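Local coordinates for putative alpha-N-acetylgalactosaminidase (Bacillus halodurans C-125, PDB 3CC1), which probably hydrolyses terminal alpha-linked N-acetylgalactosamine residues from glycoconjugates, at residues A[219-224]-A[258-263]; A[241-246]-A[306-311]; A[249-254]-A[373-378]; A[349-352]-A[357-360]. One frame throughout, in Å; residues are numbered along the deposited sequence.

The four contacts run from the TIM-barrel-like catalytic part into the C-terminal beta sandwich. Contacts 1 and 2 lie wholly within the first, their centres about 12 Å apart. Contact 3 carries helix 247-262 onto the sandwich. Contact 4 is a hairpin at the edge of the antiparallel sheet within this chain; the centres of contacts 3 and 4 are about 13 Å apart. Helix 247-262 serves both contact 1 and contact 3. Along the chain the segments of contacts 1, 2 and 3 alternate, while contact 4 is nested inside the loop closed by contact 3. Strands 356-362 and 368-374 are neighbours in the sheet. Helix 247-262 thus packs on both its own domain and the sandwich.

Contact 1 of 4, residues A[219-224]-A[258-263]; sequences PGPAPI and EVWEKH
W260 reaches from helix 247-262 to the loop 219-224, where its side chain meets P221 first, then the carbonyls of P219 and G220. At the root of the side chain, W260 CB lies 4.1 Å from P221 CB. With chi1 at -169°, the ring swings away from the backbone N and out to the loop. W260 CG then comes within 4.1 Å of P221 CD. The next atom, W260 CD1, is 3.8 Å from the same P221 CD. P221 CD sits over one face of the five-membered ring, 20° off the ring normal, in a CH-pi contact. The two side chains cross at about a right angle. The loop follows strand 214-216 of the parallel sheet in the TIM-barrel-like domain, and a cis peptide bond precedes P221. At the N-H edge of the indole, W260 NE1 donates a hydrogen bond to P219 O, 2.9 Å away, with an N-H...O angle of 158°. The acceptor lies in the indole plane, but the donor stands above the plane of the carbonyl. G220 O is also near NE1, at a poor angle for a bond. A leucine in place of W260 would probably leave P219 O without this donor and P221 without the flat surface under its CD. P270 and M2 also touch the indole, and P221 packs on R256 and C257, earlier in the same helix.

Contact 2 of 4, residues A[241-246]-A[306-311]; sequences DDFWDD and NLWAIC
Chi1 of -171° sets F243 CG opposite the backbone N and sends the ring toward W308, whose own chi1 of -89° points the indole back from helix 298-310. The two side chains come from opposite directions and meet at their rings. The pair is edge-to-face, with the edge of the indole six-membered ring turned to the face of the phenylalanine. The centroids are 4.9 Å apart and the planes are inclined at 52°, well short of a perpendicular T. W308 CZ2 lies over the F243 face, offset toward the rim, 3.7 Å from F243 CE2. The neighbouring W308 CH2 comes equally close to F243 CZ, at 3.7 Å. Both residues are buried. The polar end of the indole is satisfied elsewhere, since W308 NE1 bonds to G273 O. An alanine at F243 is likely to leave the outer edge of the indole without its aromatic partner and open a gap between loop and helix. L250 and M253 of helix 247-262 also pack on W308. The result is a buried edge-to-face aromatic pair within the TIM-barrel-like domain, joining helix 298-310 to the loop that leads from strand 240-241 into helix 247-262.

Contact 3 of 4, residues A[249-254]-A[373-378]; sequences LLYQMF and FNLHDQ
L375 forms the central bump of this contact, fitting between Y251 and F254 on helix 247-262. These two residues, about one turn apart on the helix, both reach the segment 373-378. The branched end of L375 covers one face of F254. Its CD2 stands over the centre of the F254 ring, 3.7 Å from the centroid and 13° off the normal, a CH-pi contact. L375 CD1 lies nearer the helix backbone, 3.7 Å from F254 CB. L375 CB meets Y251 CE1 at 3.8 Å, while L375 O lies near the plane of the tyrosine ring, at its edge. R352 touches Y251, F254 and L375 alike. F254 is itself a wedge. With CG anti to its carbonyl carbon (chi1 -77°), its ring drives an edge into the face of F373. F254 CE2 sits over the centre of that ring, and its distance to F373 CD2 is 3.3 Å, a tight fit. The centroids are 4.7 Å apart and the planes meet at 68°. The loop behind L375 is shaped by N374, whose OD1 accepts from H376 N at 3.0 Å in an Asx turn. D355 takes hydrogen bonds with both Y251 OH and H376 ND1. Side chains of a helix and of a strand end with the loop after it thus interlock across the boundary between the TIM-barrel-like domain and the C-terminal beta sandwich.

Contact 4 of 4, residues A[349-352]-A[357-360]; sequences FVYR and VAWA
F349 meets W359 with its ring edge toward the indole face, the planes at 64°. F349 CB lies over the six-membered part of the indole, 4.0 Å from the centroid and 5° off the normal. V357 CG1 stands at the edge of the F349 ring. On this same side of the sheet V357 CG2 lies over one face of the R352 guanidinium, and is 3.8 Å from R352 CD. On the other side, the Y351 ring carries A358 CB over one face, 3.5 Å from its centroid. Chi1 of 75° puts Y351 CG between the backbone N and the carbonyl carbon, which folds the ring over the neighbouring strand. The strands run antiparallel, and their register slips at a classic beta bulge. Two residues, V350 and Y351, sit opposite the single A358: V350 N donates to A358 O at 2.9 Å, and Y351 N adds a weak bond of 3.3 Å to the same oxygen. In return A358 N donates to Y351 O at 3.0 Å. V350 CG2 touches A360 CB at 3.7 Å. R352 forms salt bridges with E258 of helix 247-262 and with D355. Y351 OH bonds to Q383 O. The chemistry implies a hairpin held by backbone bonds and by apolar and aromatic packing on both faces, in which R352 supplies a charged link, through E258, to the helix.

Contact 1 of 4, residues A[219-224]-A[258-263]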
# COMPACT_ATOMS: atom_id res chain seq x y z
N PRO A 219 -19.72 11.52 -7.11
CA PRO A 219 -19.03 10.55 -7.96
C PRO A 219 -17.64 10.24 -7.46
O PRO A 219 -16.99 9.30 -7.95
CB PRO A 219 -18.98 11.27 -9.32
CG PRO A 219 -18.93 12.72 -8.98
CD PRO A 219 -19.77 12.86 -7.71
N GLY A 220 -17.18 11.00 -6.48
CA GLY A 220 -15.77 10.92 -6.05
C GLY A 220 -14.85 11.62 -7.06
O GLY A 220 -15.32 12.19 -8.05
N PRO A 221 -13.54 11.57 -6.82
CA PRO A 221 -12.80 10.88 -5.76
C PRO A 221 -12.72 11.59 -4.39
O PRO A 221 -12.21 10.99 -3.43
CB PRO A 221 -11.40 10.75 -6.37
CG PRO A 221 -11.25 11.96 -7.20
CD PRO A 221 -12.63 12.25 -7.77
N ALA A 222 -13.19 12.84 -4.30
CA ALA A 222 -13.36 13.50 -3.03
C ALA A 222 -14.82 13.35 -2.64
O ALA A 222 -15.69 13.38 -3.49
CB ALA A 222 -12.98 15.03 -3.09
N PRO A 223 -15.10 13.17 -1.35
CA PRO A 223 -14.19 13.06 -0.21
C PRO A 223 -13.52 11.71 -0.15
O PRO A 223 -14.01 10.70 -0.71
CB PRO A 223 -15.12 13.28 1.00
CG PRO A 223 -16.44 12.70 0.51
CD PRO A 223 -16.51 13.19 -0.92
N ILE A 224 -12.34 11.71 0.44
CA ILE A 224 -11.55 10.48 0.59
C ILE A 224 -12.13 9.69 1.76
O ILE A 224 -12.31 10.21 2.85
CB ILE A 224 -10.01 10.76 0.81
CG1 ILE A 224 -9.45 11.69 -0.29
CG2 ILE A 224 -9.23 9.43 0.85
CD1 ILE A 224 -7.97 12.07 -0.14
N GLU A 258 -5.97 8.63 -9.80
CA GLU A 258 -5.52 7.51 -10.62
C GLU A 258 -6.48 6.35 -10.47
O GLU A 258 -6.88 5.79 -11.47
CB GLU A 258 -4.13 7.00 -10.25
CG GLU A 258 -3.02 8.01 -10.46
CD GLU A 258 -1.78 7.70 -9.55
OE1 GLU A 258 -1.49 6.48 -9.39
OE2 GLU A 258 -1.13 8.66 -9.06
N VAL A 259 -6.87 6.04 -9.24
CA VAL A 259 -7.80 4.93 -8.99
C VAL A 259 -9.19 5.19 -9.64
O VAL A 259 -9.80 4.33 -10.27
CB VAL A 259 -7.92 4.65 -7.44
CG1 VAL A 259 -9.03 3.69 -7.15
CG2 VAL A 259 -6.58 4.13 -6.89
N TRP A 260 -9.68 6.41 -9.51
CA TRP A 260 -10.95 6.81 -10.05
C TRP A 260 -11.01 6.61 -11.58
O TRP A 260 -12.03 6.17 -12.15
CB TRP A 260 -11.17 8.29 -9.70
CG TRP A 260 -12.53 8.77 -9.96
CD1 TRP A 260 -13.59 8.79 -9.08
CD2 TRP A 260 -13.01 9.28 -11.20
NE1 TRP A 260 -14.71 9.29 -9.72
CE2 TRP A 260 -14.38 9.60 -11.01
CE3 TRP A 260 -12.42 9.52 -12.44
CZ2 TRP A 260 -15.16 10.16 -12.04
CZ3 TRP A 260 -13.21 10.05 -13.47
CH2 TRP A 260 -14.57 10.35 -13.26
N GLU A 261 -9.92 6.96 -12.24
CA GLU A 261 -9.86 6.90 -13.70
C GLU A 261 -9.87 5.46 -14.22
O GLU A 261 -10.23 5.24 -15.36
CB GLU A 261 -8.64 7.60 -14.26
CG GLU A 261 -8.56 9.05 -14.09
CD GLU A 261 -9.60 9.84 -14.88
OE1 GLU A 261 -10.46 9.24 -15.61
OE2 GLU A 261 -9.56 11.09 -14.74
N LYS A 262 -9.50 4.51 -13.37
CA LYS A 262 -9.40 3.09 -13.74
C LYS A 262 -10.72 2.37 -13.51
O LYS A 262 -10.89 1.22 -13.88
CB LYS A 262 -8.25 2.40 -12.97
N HIS A 263 -11.66 3.05 -12.86
CA HIS A 263 -13.01 2.52 -12.70
C HIS A 263 -13.85 2.71 -13.95
O HIS A 263 -13.57 3.59 -14.78
CB HIS A 263 -13.72 3.15 -11.51
CG HIS A 263 -13.28 2.61 -10.19
ND1 HIS A 263 -12.36 3.25 -9.40
CD2 HIS A 263 -13.64 1.49 -9.53
CE1 HIS A 263 -12.16 2.54 -8.31
NE2 HIS A 263 -12.92 1.46 -8.36

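Contact 2 of 4, residues A[241-246]-A[306-311]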
# COMPACT_ATOMS: atom_id res chain seq x y z
N ASP A 241 -12.81 12.37 4.69
CA ASP A 241 -11.94 13.54 4.59
C ASP A 241 -12.33 14.39 3.38
O ASP A 241 -12.08 14.02 2.23
CB ASP A 241 -10.49 13.14 4.37
CG ASP A 241 -9.88 12.42 5.56
OD1 ASP A 241 -10.19 12.82 6.68
OD2 ASP A 241 -9.11 11.46 5.36
N ASP A 242 -12.99 15.50 3.65
CA ASP A 242 -13.18 16.53 2.68
C ASP A 242 -11.85 17.22 2.38
O ASP A 242 -10.96 17.36 3.26
CB ASP A 242 -14.22 17.53 3.15
CG ASP A 242 -15.63 16.96 3.05
OD1 ASP A 242 -16.04 16.54 1.93
OD2 ASP A 242 -16.31 16.93 4.09
N PHE A 243 -11.76 17.68 1.14
CA PHE A 243 -10.59 18.36 0.68
C PHE A 243 -10.48 19.71 1.34
O PHE A 243 -11.45 20.50 1.41
CB PHE A 243 -10.53 18.43 -0.84
CG PHE A 243 -9.22 18.95 -1.33
CD1 PHE A 243 -8.09 18.17 -1.23
CD2 PHE A 243 -9.11 20.24 -1.81
CE1 PHE A 243 -6.87 18.65 -1.64
CE2 PHE A 243 -7.90 20.72 -2.21
CZ PHE A 243 -6.75 19.92 -2.10
N TRP A 244 -9.26 19.95 1.84
CA TRP A 244 -8.86 21.20 2.47
C TRP A 244 -7.40 21.55 2.15
O TRP A 244 -6.67 20.78 1.51
CB TRP A 244 -9.04 21.12 4.01
CG TRP A 244 -10.39 21.43 4.51
CD1 TRP A 244 -11.32 20.54 4.98
CD2 TRP A 244 -10.98 22.72 4.64
NE1 TRP A 244 -12.44 21.20 5.39
CE2 TRP A 244 -12.27 22.54 5.19
CE3 TRP A 244 -10.56 24.01 4.34
CZ2 TRP A 244 -13.13 23.60 5.44
CZ3 TRP A 244 -11.40 25.05 4.59
CH2 TRP A 244 -12.68 24.84 5.17
N ASP A 245 -6.98 22.71 2.64
CA ASP A 245 -5.59 23.24 2.49
C ASP A 245 -4.59 22.52 3.41
O ASP A 245 -4.02 23.10 4.36
CB ASP A 245 -5.54 24.78 2.69
CG ASP A 245 -6.14 25.24 4.01
OD1 ASP A 245 -7.16 24.67 4.47
OD2 ASP A 245 -5.59 26.19 4.57
N ASP A 246 -4.42 21.23 3.15
CA ASP A 246 -3.36 20.46 3.79
C ASP A 246 -2.71 19.57 2.77
O ASP A 246 -3.38 18.90 1.99
CB ASP A 246 -3.88 19.61 4.95
CG ASP A 246 -2.74 18.97 5.75
OD1 ASP A 246 -2.32 17.84 5.39
OD2 ASP A 246 -2.29 19.58 6.76
N ASN A 306 -3.48 22.39 -11.36
CA ASN A 306 -3.03 21.63 -12.53
C ASN A 306 -3.76 20.28 -12.62
O ASN A 306 -4.19 19.87 -13.68
CB ASN A 306 -1.50 21.43 -12.52
CG ASN A 306 -0.74 22.69 -12.91
OD1 ASN A 306 -1.25 23.54 -13.66
ND2 ASN A 306 0.49 22.82 -12.43
N LEU A 307 -3.87 19.58 -11.50
CA LEU A 307 -4.52 18.28 -11.47
C LEU A 307 -6.03 18.41 -11.70
O LEU A 307 -6.64 17.63 -12.48
CB LEU A 307 -4.23 17.55 -10.12
CG LEU A 307 -5.02 16.26 -9.92
CD1 LEU A 307 -4.64 15.26 -11.02
CD2 LEU A 307 -4.84 15.63 -8.49
N TRP A 308 -6.64 19.38 -11.03
CA TRP A 308 -8.06 19.68 -11.16
C TRP A 308 -8.39 20.06 -12.61
O TRP A 308 -9.37 19.62 -13.15
CB TRP A 308 -8.50 20.85 -10.27
CG TRP A 308 -8.96 20.56 -8.83
CD1 TRP A 308 -10.11 21.02 -8.27
CD2 TRP A 308 -8.28 19.81 -7.80
NE1 TRP A 308 -10.20 20.61 -6.96
CE2 TRP A 308 -9.09 19.87 -6.64
CE3 TRP A 308 -7.10 19.07 -7.74
CZ2 TRP A 308 -8.74 19.26 -5.46
CZ3 TRP A 308 -6.74 18.46 -6.53
CH2 TRP A 308 -7.56 18.55 -5.42
N ALA A 309 -7.53 20.85 -13.21
CA ALA A 309 -7.72 21.24 -14.64
C ALA A 309 -7.65 20.04 -15.58
O ALA A 309 -8.56 19.81 -16.35
CB ALA A 309 -6.66 22.28 -15.06
N ILE A 310 -6.59 19.25 -15.45
CA ILE A 310 -6.29 18.19 -16.41
C ILE A 310 -7.26 17.02 -16.27
O ILE A 310 -7.46 16.28 -17.23
CB ILE A 310 -4.83 17.70 -16.26
CG1 ILE A 310 -4.33 17.04 -17.56
CG2 ILE A 310 -4.69 16.72 -15.07
CD1 ILE A 310 -3.63 17.97 -18.48
N CYS A 311 -7.92 16.87 -15.13
CA CYS A 311 -8.90 15.78 -15.01
C CYS A 311 -10.39 16.20 -15.14
O CYS A 311 -11.30 15.36 -15.04
CB CYS A 311 -8.62 14.93 -13.77
SG CYS A 311 -9.25 15.59 -12.29

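Contact 3 of 4, residues A[249-254]-A[373-378]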
# COMPACT_ATOMS: atom_id res chain seq x y z
N LEU A 249 -3.73 15.86 2.19
CA LEU A 249 -4.93 15.61 1.36
C LEU A 249 -4.66 15.80 -0.13
O LEU A 249 -5.19 15.07 -0.99
CB LEU A 249 -6.07 16.50 1.83
CG LEU A 249 -6.47 16.33 3.32
CD1 LEU A 249 -7.41 17.46 3.69
CD2 LEU A 249 -7.10 14.98 3.48
N LEU A 250 -3.88 16.82 -0.47
CA LEU A 250 -3.55 17.05 -1.90
C LEU A 250 -2.72 15.88 -2.43
O LEU A 250 -3.01 15.29 -3.49
CB LEU A 250 -2.84 18.40 -2.08
CG LEU A 250 -2.48 18.85 -3.49
CD1 LEU A 250 -3.61 18.65 -4.53
CD2 LEU A 250 -1.97 20.34 -3.45
N TYR A 251 -1.70 15.50 -1.67
CA TYR A 251 -0.88 14.36 -2.02
C TYR A 251 -1.76 13.14 -2.28
O TYR A 251 -1.60 12.46 -3.28
CB TYR A 251 0.10 14.00 -0.91
CG TYR A 251 0.94 12.79 -1.21
CD1 TYR A 251 2.12 12.92 -1.89
CD2 TYR A 251 0.56 11.53 -0.79
CE1 TYR A 251 2.91 11.83 -2.17
CE2 TYR A 251 1.34 10.44 -1.04
CZ TYR A 251 2.53 10.59 -1.75
OH TYR A 251 3.36 9.51 -2.05
N GLN A 252 -2.67 12.84 -1.37
CA GLN A 252 -3.51 11.63 -1.52
C GLN A 252 -4.45 11.70 -2.69
O GLN A 252 -4.77 10.67 -3.29
CB GLN A 252 -4.29 11.32 -0.25
CG GLN A 252 -3.44 10.98 0.96
CD GLN A 252 -4.31 10.85 2.19
OE1 GLN A 252 -4.97 9.84 2.37
NE2 GLN A 252 -4.33 11.87 3.03
N MSE A 253 -4.86 12.91 -3.06
CA MSE A 253 -5.79 13.11 -4.19
C MSE A 253 -5.20 12.55 -5.48
O MSE A 253 -5.93 12.05 -6.32
CB MSE A 253 -6.24 14.58 -4.34
CG MSE A 253 -7.57 14.76 -5.13
SE MSE A 253 -9.06 13.81 -4.34
CE MSE A 253 -8.89 14.48 -2.61
N PHE A 254 -3.87 12.61 -5.62
CA PHE A 254 -3.22 12.13 -6.84
C PHE A 254 -3.47 10.66 -7.02
O PHE A 254 -3.90 10.24 -8.10
CB PHE A 254 -1.72 12.51 -6.91
CG PHE A 254 -1.49 13.93 -7.30
CD1 PHE A 254 -1.56 14.94 -6.35
CD2 PHE A 254 -1.26 14.28 -8.62
CE1 PHE A 254 -1.40 16.27 -6.71
CE2 PHE A 254 -1.09 15.57 -9.00
CZ PHE A 254 -1.14 16.59 -8.05
N PHE A 373 4.39 16.49 -12.18
CA PHE A 373 4.22 16.77 -10.77
C PHE A 373 5.32 16.13 -9.93
O PHE A 373 5.54 14.93 -10.02
CB PHE A 373 2.88 16.18 -10.26
CG PHE A 373 1.64 16.69 -10.94
CD1 PHE A 373 1.13 16.03 -12.04
CD2 PHE A 373 0.96 17.78 -10.45
CE1 PHE A 373 -0.04 16.46 -12.64
CE2 PHE A 373 -0.22 18.22 -11.06
CZ PHE A 373 -0.72 17.54 -12.15
N ASN A 374 6.00 16.93 -9.12
CA ASN A 374 6.86 16.39 -8.11
C ASN A 374 6.12 16.35 -6.77
O ASN A 374 6.02 17.34 -6.08
CB ASN A 374 8.15 17.19 -7.97
CG ASN A 374 9.02 16.65 -6.87
OD1 ASN A 374 8.80 15.53 -6.42
ND2 ASN A 374 9.99 17.44 -6.41
N LEU A 375 5.63 15.16 -6.40
CA LEU A 375 4.86 14.97 -5.14
C LEU A 375 5.77 14.69 -3.94
O LEU A 375 5.31 14.50 -2.83
CB LEU A 375 3.88 13.81 -5.30
CG LEU A 375 2.84 13.94 -6.41
CD1 LEU A 375 1.88 12.77 -6.25
CD2 LEU A 375 2.17 15.33 -6.34
N HIS A 376 7.06 14.68 -4.19
CA HIS A 376 8.04 14.31 -3.18
C HIS A 376 8.42 15.50 -2.33
O HIS A 376 8.14 16.64 -2.70
CB HIS A 376 9.31 13.76 -3.85
CG HIS A 376 9.99 12.72 -3.03
ND1 HIS A 376 9.30 11.64 -2.50
CD2 HIS A 376 11.27 12.61 -2.60
CE1 HIS A 376 10.15 10.90 -1.80
NE2 HIS A 376 11.34 11.46 -1.85
N ASP A 377 9.09 15.24 -1.21
CA ASP A 377 9.42 16.32 -0.29
C ASP A 377 10.84 16.82 -0.48
O ASP A 377 11.35 17.60 0.32
CB ASP A 377 9.23 15.91 1.16
CG ASP A 377 7.77 15.68 1.54
OD1 ASP A 377 6.80 16.24 0.95
OD2 ASP A 377 7.62 14.89 2.49
N GLN A 378 11.47 16.38 -1.55
CA GLN A 378 12.74 16.96 -2.00
C GLN A 378 12.65 17.18 -3.52
O GLN A 378 11.78 16.62 -4.17
CB GLN A 378 13.95 16.09 -1.60
CG GLN A 378 14.45 16.30 -0.12

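Contact 4 of 4, residues A[349-352]-A[357-360]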
# COMPACT_ATOMS: atom_id res chain seq x y z
N PHE A 349 -4.18 9.73 -17.35
CA PHE A 349 -3.04 9.48 -16.48
C PHE A 349 -1.91 8.87 -17.34
O PHE A 349 -2.15 7.95 -18.08
CB PHE A 349 -3.49 8.54 -15.35
CG PHE A 349 -2.36 8.01 -14.49
CD1 PHE A 349 -1.59 8.83 -13.73
CD2 PHE A 349 -2.10 6.67 -14.46
CE1 PHE A 349 -0.57 8.33 -12.96
CE2 PHE A 349 -1.07 6.18 -13.68
CZ PHE A 349 -0.30 7.03 -12.95
N VAL A 350 -0.68 9.40 -17.26
CA VAL A 350 0.44 8.92 -18.11
C VAL A 350 1.41 8.01 -17.34
O VAL A 350 1.71 6.89 -17.77
CB VAL A 350 1.17 10.10 -18.82
CG1 VAL A 350 2.42 9.64 -19.54
CG2 VAL A 350 0.21 10.83 -19.75
N TYR A 351 1.89 8.46 -16.20
CA TYR A 351 2.80 7.67 -15.42
C TYR A 351 2.88 8.11 -13.97
O TYR A 351 2.56 9.22 -13.61
CB TYR A 351 4.23 7.60 -16.05
CG TYR A 351 5.11 8.84 -15.93
CD1 TYR A 351 5.54 9.30 -14.69
CD2 TYR A 351 5.55 9.50 -17.04
CE1 TYR A 351 6.34 10.43 -14.57
CE2 TYR A 351 6.39 10.62 -16.94
CZ TYR A 351 6.79 11.07 -15.70
OH TYR A 351 7.65 12.14 -15.57
N ARG A 352 3.25 7.17 -13.14
CA ARG A 352 3.71 7.50 -11.82
C ARG A 352 4.86 6.60 -11.42
O ARG A 352 4.76 5.37 -11.51
CB ARG A 352 2.58 7.36 -10.81
CG ARG A 352 3.09 7.61 -9.41
CD ARG A 352 1.91 7.80 -8.48
NE ARG A 352 2.34 8.26 -7.17
CZ ARG A 352 1.52 8.83 -6.28
NH1 ARG A 352 0.27 9.07 -6.59
NH2 ARG A 352 2.00 9.21 -5.09
N VAL A 357 4.80 12.20 -11.19
CA VAL A 357 3.54 11.91 -11.83
C VAL A 357 3.36 12.75 -13.09
O VAL A 357 3.75 13.91 -13.13
CB VAL A 357 2.33 12.18 -10.86
CG1 VAL A 357 1.02 11.81 -11.54
CG2 VAL A 357 2.52 11.45 -9.52
N ALA A 358 2.77 12.14 -14.10
CA ALA A 358 2.45 12.83 -15.39
C ALA A 358 1.00 12.53 -15.79
O ALA A 358 0.50 11.43 -15.53
CB ALA A 358 3.45 12.39 -16.50
N TRP A 359 0.29 13.56 -16.27
CA TRP A 359 -1.04 13.43 -16.86
C TRP A 359 -0.97 14.22 -18.19
O TRP A 359 -0.09 15.07 -18.36
CB TRP A 359 -2.15 14.06 -15.99
CG TRP A 359 -2.55 13.28 -14.77
CD1 TRP A 359 -1.77 13.06 -13.66
CD2 TRP A 359 -3.81 12.69 -14.49
NE1 TRP A 359 -2.45 12.31 -12.76
CE2 TRP A 359 -3.70 12.07 -13.23
CE3 TRP A 359 -5.00 12.60 -15.18
CZ2 TRP A 359 -4.74 11.39 -12.65
CZ3 TRP A 359 -6.02 11.91 -14.63
CH2 TRP A 359 -5.89 11.31 -13.35
N ALA A 360 -1.88 13.93 -19.10
CA ALA A 360 -1.96 14.59 -20.40
C ALA A 360 -3.39 14.80 -20.89
O ALA A 360 -4.36 14.15 -20.44
CB ALA A 360 -1.15 13.81 -21.44